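Local coordinates for protein PrgB (Enterococcus faecalis, PDB 6EVU) that promotes cell aggregation, biofilm formation and conjugation by binding and compacting DNA, here represented by its adhesin domain, at residues S27-F32 and A119-R124; S137-S142 and T161-G166; I154-I159 and W301-T306. All coordinates share one frame; numbering follows the deposited sequence.

Interaction 1 of 3, residues S27-F32 and A119-R124; sequences SKNLVF and ASYLGR
L30 and V31 run antiparallel to S120 and Y121, with L30–Y121 the non-hydrogen-bonded pair and V31–S120 the hydrogen-bonded one. V31 N donates to S120 O at 3.0 Å, almost straight at 176°, while the return bond from S120 N to V31 O is weak. Past the L30–Y121 pair, L122 N donates to N29 O at 3.3 Å, standing above the carbonyl plane of N29, and Y121 CA adds a CA-H...O contact to that same oxygen. A water also donates to N29 O and pairs with S120 OG. Beyond this the chain turns back, Y121 to R124 forming a type I' turn into strand 124-137.

L30 and Y121 share one sheet face, L30 CB lying 4.2 Å from Y121 CD1, with I126 of strand 124-137 against both. The Y121 ring brings CE1 to 3.5 Å from N29 CB. L122 folds back so that its CG stands over the centre of that ring, 3.7 Å above the plane, and its CD2 runs beside N29 CB at 3.8 Å, the two side chains pointing the same way. Farther out, Y121 OH is hydrogen-bonded to S191 O and D188 N, and F193 meets the ring edge-to-face. On the face of V31 and S120, the serine OG touches V31 CB and CG2, both at 3.6 Å. F32 CG lies anti to its backbone N (chi1 -158°), and the ring it carries reaches A119, CD1 of F32 meeting A119 CB at 3.8 Å.

Two sound backbone bonds and a weak third thus hold the register; the V31–S120 face carries a water-linked serine, and strand 30-31 joins strand 119-121 at an end of the larger sheet.

Interaction 2 of 3, residues S137-S142 and T161-G166; sequences SSPSQS and TNRVNG
P139 O is gripped by two successive backbone amides of the facing loop. V164 N makes the stronger bond at 2.8 Å, 166° at the hydrogen, and N165 N adds a weak one at 3.4 Å. V164 CG2 also lies 3.1 Å from this oxygen, so a methyl crowds it beside the two donors.

The proline ring itself is the main body of the contact. Its CB sits over one face of the R163 guanidinium, 3.5 Å from NH1. R163 starts out extended and bends at chi3 (-70°), which sets NE off the extended line, and its head is held by bonds from NH1 to N165 O and K167 O and from NH2 to S297 O. N165 OD1 approaches P139 CA at 3.3 Å, while accepting from K167 N. On the other flank, P139 CD meets T161 CG2 at 3.7 Å as the two side chains slide past each other in opposite directions.

Beyond the proline, S140 CB comes to 3.2 Å from T161 OG1. S138 OG and S140 OG both bond to T144 O, and T161 OG1 reaches the same carbonyl weakly, so three hydroxyls gather round one oxygen. Two waters stitch the loops together: one donates to S138 O and S140 O and accepts from N165 ND2, the other accepts from Q141 N and N162 ND2. V164 CG2 lies by Q141 N, the two side chains crossing at about a right angle.

Inside residues 137-142, S140 N donates to S138 OG at 3.1 Å, an ST turn that bends the chain round P139. The whole is two irregular loops packed at one end of the beta domain, one leaving strand 124-137 and the other entering strand 169-179, neighbouring antiparallel strands of the larger sheet.

Interaction 3 of 3, residues I154-I159 and W301-T306; sequences IITAFI and WFAFST
Strands 157-160 and 299-302 are antiparallel neighbours in the smaller sheet of this GbpC-type beta domain, and the contact covers the end of their pairing and the chain beyond it. A157 and F302 form the hydrogen-bonded pair: F302 N donates to A157 O at 3.0 Å, nearly along the C=O axis, and the return bond from A157 N to F302 O is weak.

On the next pair, F158 and W301 point the same way and form an offset stack. W301 CG is anti to its backbone N (chi1 172°), which starts the indole off alongside F158. The F158 ring and the five-membered ring of the indole lie at 10° with centroids 4.1 Å apart, F158 CE2 coming to 3.4 Å from W301 CG. The indole also uses its edge: W301 NE1 donates to I155 O at 2.8 Å, with the oxygen in the ring plane (6° out of it). I155 CG2 lies 3.9 Å from W301 NE1.

Past the paired residues, F304 N donates to T156 OG1 at 2.9 Å, and the same hydroxyl also bonds to P153 O. F304 CB packs on T156 CG2, and I154 CD1 comes to 3.8 Å from F304 O, a carbonyl buried here with no polar partner in the model. F158 is further covered by I68, F69 and L72 of helix 68-72, while W301 N binds a Tris molecule, probably from the crystallisation liquor.

Stacking and the NE1 bond together fix the indole's rotation, and a threonine hydroxyl continues the hydrogen bonding where the regular strands stop.

All three contacts lie in one GbpC-type domain. Interaction 1 joins strands at one end of the nine-stranded sheet, interaction 3 lies near the centre of the fold in the six-stranded sheet, and interaction 2 packs loops at the far end, its centre about 38 Å from that of interaction 1. Interactions 1 and 3 touch, 18 Å between centres: F32 N probably bonds T306 OG1, and F32 packs on I154 and S305, tying segment 27-32 to segment 301-306 and to I154. Interactions 2 and 3 alternate along the chain, 154-159 and 161-166 being separated by a single residue, their centres 22 Å apart. Distant parts of the sequence thus close the adhesin domain into one compact body.

Interaction 1 of 3, residues S27-F32 and A119-R124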
loop_
_atom_site.group_PDB
_atom_site.type_symbol
_atom_site.label_atom_id
_atom_site.label_comp_id
_atom_site.label_asym_id
_atom_site.label_seq_id
_atom_site.Cartn_x
_atom_site.Cartn_y
_atom_site.Cartn_z
ATOM N N SER A 27 8.146 18.333 -7.180
ATOM C CA SER A 27 9.190 17.910 -8.109
ATOM C C SER A 27 9.215 16.376 -8.211
ATOM O O SER A 27 9.197 15.665 -7.198
ATOM C CB SER A 27 10.557 18.460 -7.684
ATOM O OG SER A 27 11.015 17.892 -6.464
ATOM N N LYS A 28 9.220 15.867 -9.448
ATOM C CA LYS A 28 9.309 14.427 -9.679
ATOM C C LYS A 28 10.758 14.022 -9.964
ATOM O O LYS A 28 11.113 13.527 -11.027
ATOM C CB LYS A 28 8.361 14.003 -10.794
ATOM C CG LYS A 28 7.188 14.969 -11.065
ATOM C CD LYS A 28 5.931 14.746 -10.197
ATOM C CE LYS A 28 4.681 15.396 -10.831
ATOM N NZ LYS A 28 3.371 14.906 -10.284
ATOM N N ASN A 29 11.592 14.189 -8.944
ATOM C CA ASN A 29 13.009 13.857 -9.071
ATOM C C ASN A 29 13.232 12.349 -9.089
ATOM O O ASN A 29 14.081 11.839 -9.835
ATOM C CB ASN A 29 13.770 14.481 -7.902
ATOM C CG ASN A 29 13.242 15.856 -7.535
ATOM O OD1 ASN A 29 12.591 16.052 -6.492
ATOM N ND2 ASN A 29 13.516 16.821 -8.407
ATOM N N LEU A 30 12.495 11.637 -8.263
ATOM C CA LEU A 30 12.567 10.191 -8.194
ATOM C C LEU A 30 11.611 9.606 -9.215
ATOM O O LEU A 30 10.425 9.967 -9.236
ATOM C CB LEU A 30 12.172 9.726 -6.792
ATOM C CG LEU A 30 12.082 8.208 -6.640
ATOM C CD1 LEU A 30 13.494 7.595 -6.768
ATOM C CD2 LEU A 30 11.386 7.820 -5.302
ATOM N N VAL A 31 12.126 8.738 -10.079
ATOM C CA VAL A 31 11.327 8.018 -11.066
ATOM C C VAL A 31 11.296 6.544 -10.664
ATOM O O VAL A 31 12.304 5.838 -10.773
ATOM C CB VAL A 31 11.898 8.194 -12.479
ATOM C CG1 VAL A 31 10.996 7.488 -13.553
ATOM C CG2 VAL A 31 12.123 9.719 -12.793
ATOM N N PHE A 32 10.112 6.071 -10.280
ATOM C CA PHE A 32 9.927 4.678 -9.912
ATOM C C PHE A 32 8.508 4.323 -10.361
ATOM O O PHE A 32 7.535 4.348 -9.613
ATOM C CB PHE A 32 10.165 4.430 -8.417
ATOM C CG PHE A 32 10.503 2.990 -8.134
ATOM C CD1 PHE A 32 11.805 2.591 -8.109
ATOM C CD2 PHE A 32 9.523 2.032 -7.976
ATOM C CE1 PHE A 32 12.116 1.246 -7.893
ATOM C CE2 PHE A 32 9.845 0.689 -7.745
ATOM C CZ PHE A 32 11.126 0.325 -7.721
ATOM N N ALA A 119 15.445 2.507 -12.816
ATOM C CA ALA A 119 14.886 3.659 -12.132
ATOM C C ALA A 119 15.942 4.754 -12.072
ATOM O O ALA A 119 17.068 4.593 -12.567
ATOM C CB ALA A 119 14.390 3.243 -10.751
ATOM N N SER A 120 15.571 5.910 -11.526
ATOM C CA SER A 120 16.531 7.011 -11.488
ATOM C C SER A 120 16.159 8.029 -10.432
ATOM O O SER A 120 15.017 8.116 -9.987
ATOM C CB SER A 120 16.657 7.745 -12.823
ATOM O OG SER A 120 15.399 8.207 -13.309
ATOM N N TYR A 121 17.146 8.842 -10.090
ATOM C CA TYR A 121 16.900 9.979 -9.206
ATOM C C TYR A 121 17.866 11.043 -9.663
ATOM O O TYR A 121 19.081 10.848 -9.550
ATOM C CB TYR A 121 17.109 9.652 -7.741
ATOM C CG TYR A 121 17.115 10.888 -6.877
ATOM C CD1 TYR A 121 15.937 11.595 -6.640
ATOM C CD2 TYR A 121 18.294 11.360 -6.312
ATOM C CE1 TYR A 121 15.929 12.725 -5.811
ATOM C CE2 TYR A 121 18.308 12.514 -5.518
ATOM C CZ TYR A 121 17.130 13.199 -5.299
ATOM O OH TYR A 121 17.123 14.315 -4.518
ATOM N N LEU A 122 17.322 12.131 -10.199
ATOM C CA LEU A 122 18.115 13.184 -10.793
ATOM C C LEU A 122 19.173 12.607 -11.742
ATOM O O LEU A 122 20.358 12.929 -11.658
ATOM C CB LEU A 122 18.771 14.046 -9.715
ATOM C CG LEU A 122 17.936 14.677 -8.600
ATOM C CD1 LEU A 122 18.816 15.282 -7.524
ATOM C CD2 LEU A 122 17.065 15.738 -9.192
ATOM N N GLY A 123 18.752 11.705 -12.624
ATOM C CA GLY A 123 19.682 11.110 -13.568
ATOM C C GLY A 123 20.651 10.061 -13.030
ATOM O O GLY A 123 21.426 9.512 -13.826
ATOM N N ARG A 124 20.663 9.772 -11.717
ATOM C CA ARG A 124 21.441 8.651 -11.177
ATOM C C ARG A 124 20.620 7.386 -11.329
ATOM O O ARG A 124 19.467 7.355 -10.897
ATOM C CB ARG A 124 21.791 8.859 -9.704
ATOM C CG ARG A 124 22.581 10.126 -9.515
ATOM C CD ARG A 124 22.419 10.646 -8.090
ATOM N NE ARG A 124 22.864 9.677 -7.095
ATOM C CZ ARG A 124 22.812 9.904 -5.786
ATOM N NH1 ARG A 124 22.338 11.066 -5.355
ATOM N NH2 ARG A 124 23.213 8.978 -4.911
HETATM O O HOH W 1 15.337 11.276 -12.658
#

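Interaction 2 of 3, residues S137-S142 and T161-G166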
loop_
_atom_site.group_PDB
_atom_site.type_symbol
_atom_site.label_atom_id
_atom_site.label_comp_id
_atom_site.label_asym_id
_atom_site.label_seq_id
_atom_site.Cartn_x
_atom_site.Cartn_y
_atom_site.Cartn_z
ATOM N N SER A 137 -0.161 -4.893 12.442
ATOM C CA SER A 137 -1.453 -5.242 13.020
ATOM C C SER A 137 -2.083 -6.322 12.135
ATOM O O SER A 137 -1.938 -6.301 10.908
ATOM C CB SER A 137 -2.393 -4.023 13.121
ATOM O OG SER A 137 -3.604 -4.320 13.822
ATOM N N SER A 138 -2.762 -7.270 12.795
ATOM C CA SER A 138 -3.462 -8.322 12.056
ATOM C C SER A 138 -4.704 -8.729 12.812
ATOM O O SER A 138 -4.621 -8.951 14.024
ATOM C CB SER A 138 -2.596 -9.573 11.834
ATOM O OG SER A 138 -3.399 -10.743 11.555
ATOM N N PRO A 139 -5.839 -8.909 12.129
ATOM C CA PRO A 139 -7.065 -9.400 12.788
ATOM C C PRO A 139 -7.264 -10.913 12.808
ATOM O O PRO A 139 -8.373 -11.361 13.156
ATOM C CB PRO A 139 -8.170 -8.766 11.932
ATOM C CG PRO A 139 -7.571 -8.910 10.527
ATOM C CD PRO A 139 -6.068 -8.537 10.717
ATOM N N SER A 140 -6.270 -11.713 12.380
ATOM C CA SER A 140 -6.464 -13.162 12.390
ATOM C C SER A 140 -6.108 -13.733 13.763
ATOM O O SER A 140 -5.419 -13.095 14.594
ATOM C CB SER A 140 -5.620 -13.855 11.304
ATOM O OG SER A 140 -4.232 -13.585 11.486
ATOM N N GLN A 141 -6.578 -14.961 13.976
ATOM C CA GLN A 141 -6.380 -15.610 15.271
ATOM C C GLN A 141 -4.902 -15.771 15.563
ATOM O O GLN A 141 -4.466 -15.594 16.716
ATOM C CB GLN A 141 -7.089 -16.976 15.296
ATOM C CG GLN A 141 -7.034 -17.719 16.630
ATOM C CD GLN A 141 -7.690 -16.888 17.715
ATOM O OE1 GLN A 141 -8.781 -16.329 17.506
ATOM N NE2 GLN A 141 -7.010 -16.750 18.858
ATOM N N SER A 142 -4.121 -16.116 14.534
ATOM C CA SER A 142 -2.689 -16.275 14.662
ATOM C C SER A 142 -1.967 -14.946 14.688
ATOM O O SER A 142 -0.754 -14.940 14.891
ATOM C CB SER A 142 -2.151 -17.123 13.511
ATOM O OG SER A 142 -2.311 -16.434 12.260
ATOM N N THR A 161 -5.325 -11.372 5.437
ATOM C CA THR A 161 -5.515 -12.533 6.309
ATOM C C THR A 161 -7.006 -12.652 6.631
ATOM O O THR A 161 -7.821 -11.865 6.171
ATOM C CB THR A 161 -4.646 -12.416 7.572
ATOM O OG1 THR A 161 -4.707 -13.690 8.274
ATOM C CG2 THR A 161 -5.197 -11.348 8.510
ATOM N N ASN A 162 -7.347 -13.654 7.405
ATOM C CA ASN A 162 -8.700 -13.866 7.899
ATOM C C ASN A 162 -9.050 -12.821 8.948
ATOM O O ASN A 162 -8.238 -12.534 9.830
ATOM C CB ASN A 162 -8.702 -15.272 8.537
ATOM C CG ASN A 162 -10.017 -15.695 9.020
ATOM O OD1 ASN A 162 -11.046 -15.497 8.371
ATOM N ND2 ASN A 162 -10.003 -16.369 10.149
ATOM N N ARG A 163 -10.298 -12.363 8.979
ATOM C CA ARG A 163 -10.676 -11.421 10.034
ATOM C C ARG A 163 -11.490 -12.142 11.111
ATOM O O ARG A 163 -12.613 -12.569 10.851
ATOM C CB ARG A 163 -11.478 -10.246 9.467
ATOM C CG ARG A 163 -11.915 -9.277 10.540
ATOM C CD ARG A 163 -12.567 -7.989 9.992
ATOM N NE ARG A 163 -11.614 -7.111 9.309
ATOM C CZ ARG A 163 -10.737 -6.361 9.965
ATOM N NH1 ARG A 163 -10.712 -6.385 11.284
ATOM N NH2 ARG A 163 -9.913 -5.572 9.319
ATOM N N VAL A 164 -10.947 -12.244 12.332
ATOM C CA VAL A 164 -11.716 -12.761 13.462
ATOM C C VAL A 164 -12.069 -11.683 14.483
ATOM O O VAL A 164 -12.879 -11.949 15.381
ATOM C CB VAL A 164 -10.981 -13.918 14.186
ATOM C CG1 VAL A 164 -10.545 -15.004 13.238
ATOM C CG2 VAL A 164 -9.803 -13.427 14.957
ATOM N N ASN A 165 -11.444 -10.512 14.431
ATOM C CA ASN A 165 -11.747 -9.464 15.407
ATOM C C ASN A 165 -11.727 -8.137 14.678
ATOM O O ASN A 165 -11.677 -8.097 13.445
ATOM C CB ASN A 165 -10.765 -9.497 16.586
ATOM C CG ASN A 165 -9.330 -9.397 16.120
ATOM O OD1 ASN A 165 -9.000 -8.505 15.344
ATOM N ND2 ASN A 165 -8.478 -10.301 16.585
ATOM N N GLY A 166 -11.761 -7.037 15.438
ATOM C CA GLY A 166 -11.846 -5.727 14.837
ATOM C C GLY A 166 -10.527 -5.013 14.589
ATOM O O GLY A 166 -10.549 -3.824 14.256
HETATM O O HOH W 2 -5.573 -10.801 15.880
HETATM O O HOH W 3 -7.908 -16.800 12.189
#

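Interaction 3 of 3, residues I154-I159 and W301-T306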
loop_
_atom_site.group_PDB
_atom_site.type_symbol
_atom_site.label_atom_id
_atom_site.label_comp_id
_atom_site.label_asym_id
_atom_site.label_seq_id
_atom_site.Cartn_x
_atom_site.Cartn_y
_atom_site.Cartn_z
ATOM N N ILE A 154 6.325 -2.425 -9.417
ATOM C CA ILE A 154 5.271 -1.427 -9.557
ATOM C C ILE A 154 3.894 -2.011 -9.276
ATOM O O ILE A 154 2.949 -1.250 -9.039
ATOM C CB ILE A 154 5.327 -0.819 -10.971
ATOM C CG1 ILE A 154 6.748 -0.335 -11.259
ATOM C CG2 ILE A 154 4.329 0.297 -11.125
ATOM C CD1 ILE A 154 7.256 0.717 -10.260
ATOM N N ILE A 155 3.758 -3.335 -9.296
ATOM C CA ILE A 155 2.577 -3.987 -8.739
ATOM C C ILE A 155 2.741 -4.224 -7.239
ATOM O O ILE A 155 1.797 -4.031 -6.443
ATOM C CB ILE A 155 2.361 -5.303 -9.511
ATOM C CG1 ILE A 155 1.952 -5.019 -10.968
ATOM C CG2 ILE A 155 1.333 -6.239 -8.816
ATOM C CD1 ILE A 155 1.862 -6.265 -11.836
ATOM N N THR A 156 3.956 -4.582 -6.847
ATOM C CA THR A 156 4.428 -4.588 -5.458
ATOM C C THR A 156 3.885 -5.724 -4.565
ATOM O O THR A 156 4.516 -6.767 -4.478
ATOM C CB THR A 156 4.154 -3.197 -4.819
ATOM O OG1 THR A 156 4.344 -2.197 -5.872
ATOM C CG2 THR A 156 5.112 -2.851 -3.680
ATOM N N ALA A 157 2.783 -5.525 -3.877
ATOM C CA ALA A 157 2.387 -6.470 -2.833
ATOM C C ALA A 157 0.877 -6.613 -2.743
ATOM O O ALA A 157 0.146 -5.630 -2.844
ATOM C CB ALA A 157 2.893 -6.028 -1.466
ATOM N N PHE A 158 0.423 -7.825 -2.432
ATOM C CA PHE A 158 -0.952 -8.065 -1.995
ATOM C C PHE A 158 -0.867 -8.647 -0.608
ATOM O O PHE A 158 -0.092 -9.577 -0.392
ATOM C CB PHE A 158 -1.668 -9.047 -2.931
ATOM C CG PHE A 158 -1.870 -8.523 -4.341
ATOM C CD1 PHE A 158 -0.804 -8.518 -5.229
ATOM C CD2 PHE A 158 -3.132 -8.065 -4.789
ATOM C CE1 PHE A 158 -0.986 -8.056 -6.584
ATOM C CE2 PHE A 158 -3.297 -7.563 -6.122
ATOM C CZ PHE A 158 -2.235 -7.569 -6.988
ATOM N N ILE A 159 -1.608 -8.085 0.351
ATOM C CA ILE A 159 -1.442 -8.494 1.748
ATOM C C ILE A 159 -2.809 -8.730 2.360
ATOM O O ILE A 159 -3.737 -7.922 2.193
ATOM C CB ILE A 159 -0.627 -7.423 2.530
ATOM C CG1 ILE A 159 0.861 -7.452 2.018
ATOM C CG2 ILE A 159 -0.710 -7.635 4.107
ATOM C CD1 ILE A 159 1.746 -6.412 2.544
ATOM N N TRP A 301 -4.549 -4.679 -2.086
ATOM C CA TRP A 301 -3.436 -4.538 -3.015
ATOM C C TRP A 301 -2.787 -3.199 -2.724
ATOM O O TRP A 301 -3.489 -2.186 -2.729
ATOM C CB TRP A 301 -3.981 -4.581 -4.448
ATOM C CG TRP A 301 -2.944 -4.256 -5.507
ATOM C CD1 TRP A 301 -1.612 -4.445 -5.410
ATOM C CD2 TRP A 301 -3.176 -3.682 -6.811
ATOM N NE1 TRP A 301 -0.962 -4.019 -6.543
ATOM C CE2 TRP A 301 -1.906 -3.544 -7.421
ATOM C CE3 TRP A 301 -4.320 -3.233 -7.495
ATOM C CZ2 TRP A 301 -1.768 -2.997 -8.721
ATOM C CZ3 TRP A 301 -4.175 -2.722 -8.785
ATOM C CH2 TRP A 301 -2.908 -2.584 -9.356
ATOM N N PHE A 302 -1.484 -3.196 -2.457
ATOM C CA PHE A 302 -0.741 -1.950 -2.261
ATOM C C PHE A 302 0.309 -1.869 -3.363
ATOM O O PHE A 302 1.289 -2.602 -3.343
ATOM C CB PHE A 302 -0.065 -1.824 -0.893
ATOM C CG PHE A 302 0.546 -0.466 -0.735
ATOM C CD1 PHE A 302 -0.291 0.623 -0.429
ATOM C CD2 PHE A 302 1.847 -0.240 -1.085
ATOM C CE1 PHE A 302 0.210 1.902 -0.339
ATOM C CE2 PHE A 302 2.385 1.092 -1.034
ATOM C CZ PHE A 302 1.561 2.139 -0.667
ATOM N N ALA A 303 0.131 -0.932 -4.288
ATOM C CA ALA A 303 1.096 -0.688 -5.350
ATOM C C ALA A 303 1.940 0.531 -4.999
ATOM O O ALA A 303 1.400 1.541 -4.525
ATOM C CB ALA A 303 0.368 -0.438 -6.670
ATOM N N PHE A 304 3.234 0.439 -5.269
ATOM C CA PHE A 304 4.184 1.519 -5.031
ATOM C C PHE A 304 4.661 2.104 -6.346
ATOM O O PHE A 304 5.182 1.375 -7.181
ATOM C CB PHE A 304 5.410 1.045 -4.266
ATOM C CG PHE A 304 6.399 2.128 -4.053
ATOM C CD1 PHE A 304 6.209 3.033 -3.017
ATOM C CD2 PHE A 304 7.521 2.283 -4.916
ATOM C CE1 PHE A 304 7.142 4.092 -2.810
ATOM C CE2 PHE A 304 8.475 3.325 -4.679
ATOM C CZ PHE A 304 8.273 4.228 -3.657
ATOM N N SER A 305 4.514 3.427 -6.509
ATOM C CA SER A 305 5.083 4.086 -7.685
ATOM C C SER A 305 5.233 5.567 -7.395
ATOM O O SER A 305 4.774 6.077 -6.376
ATOM C CB SER A 305 4.209 3.901 -8.938
ATOM O OG SER A 305 3.174 4.869 -9.006
ATOM N N THR A 306 5.769 6.285 -8.382
ATOM C CA THR A 306 5.930 7.728 -8.325
ATOM C C THR A 306 4.948 8.434 -9.244
ATOM O O THR A 306 5.141 9.618 -9.561
ATOM C CB THR A 306 7.364 8.138 -8.693
ATOM O OG1 THR A 306 7.697 7.598 -9.990
ATOM C CG2 THR A 306 8.323 7.728 -7.644
#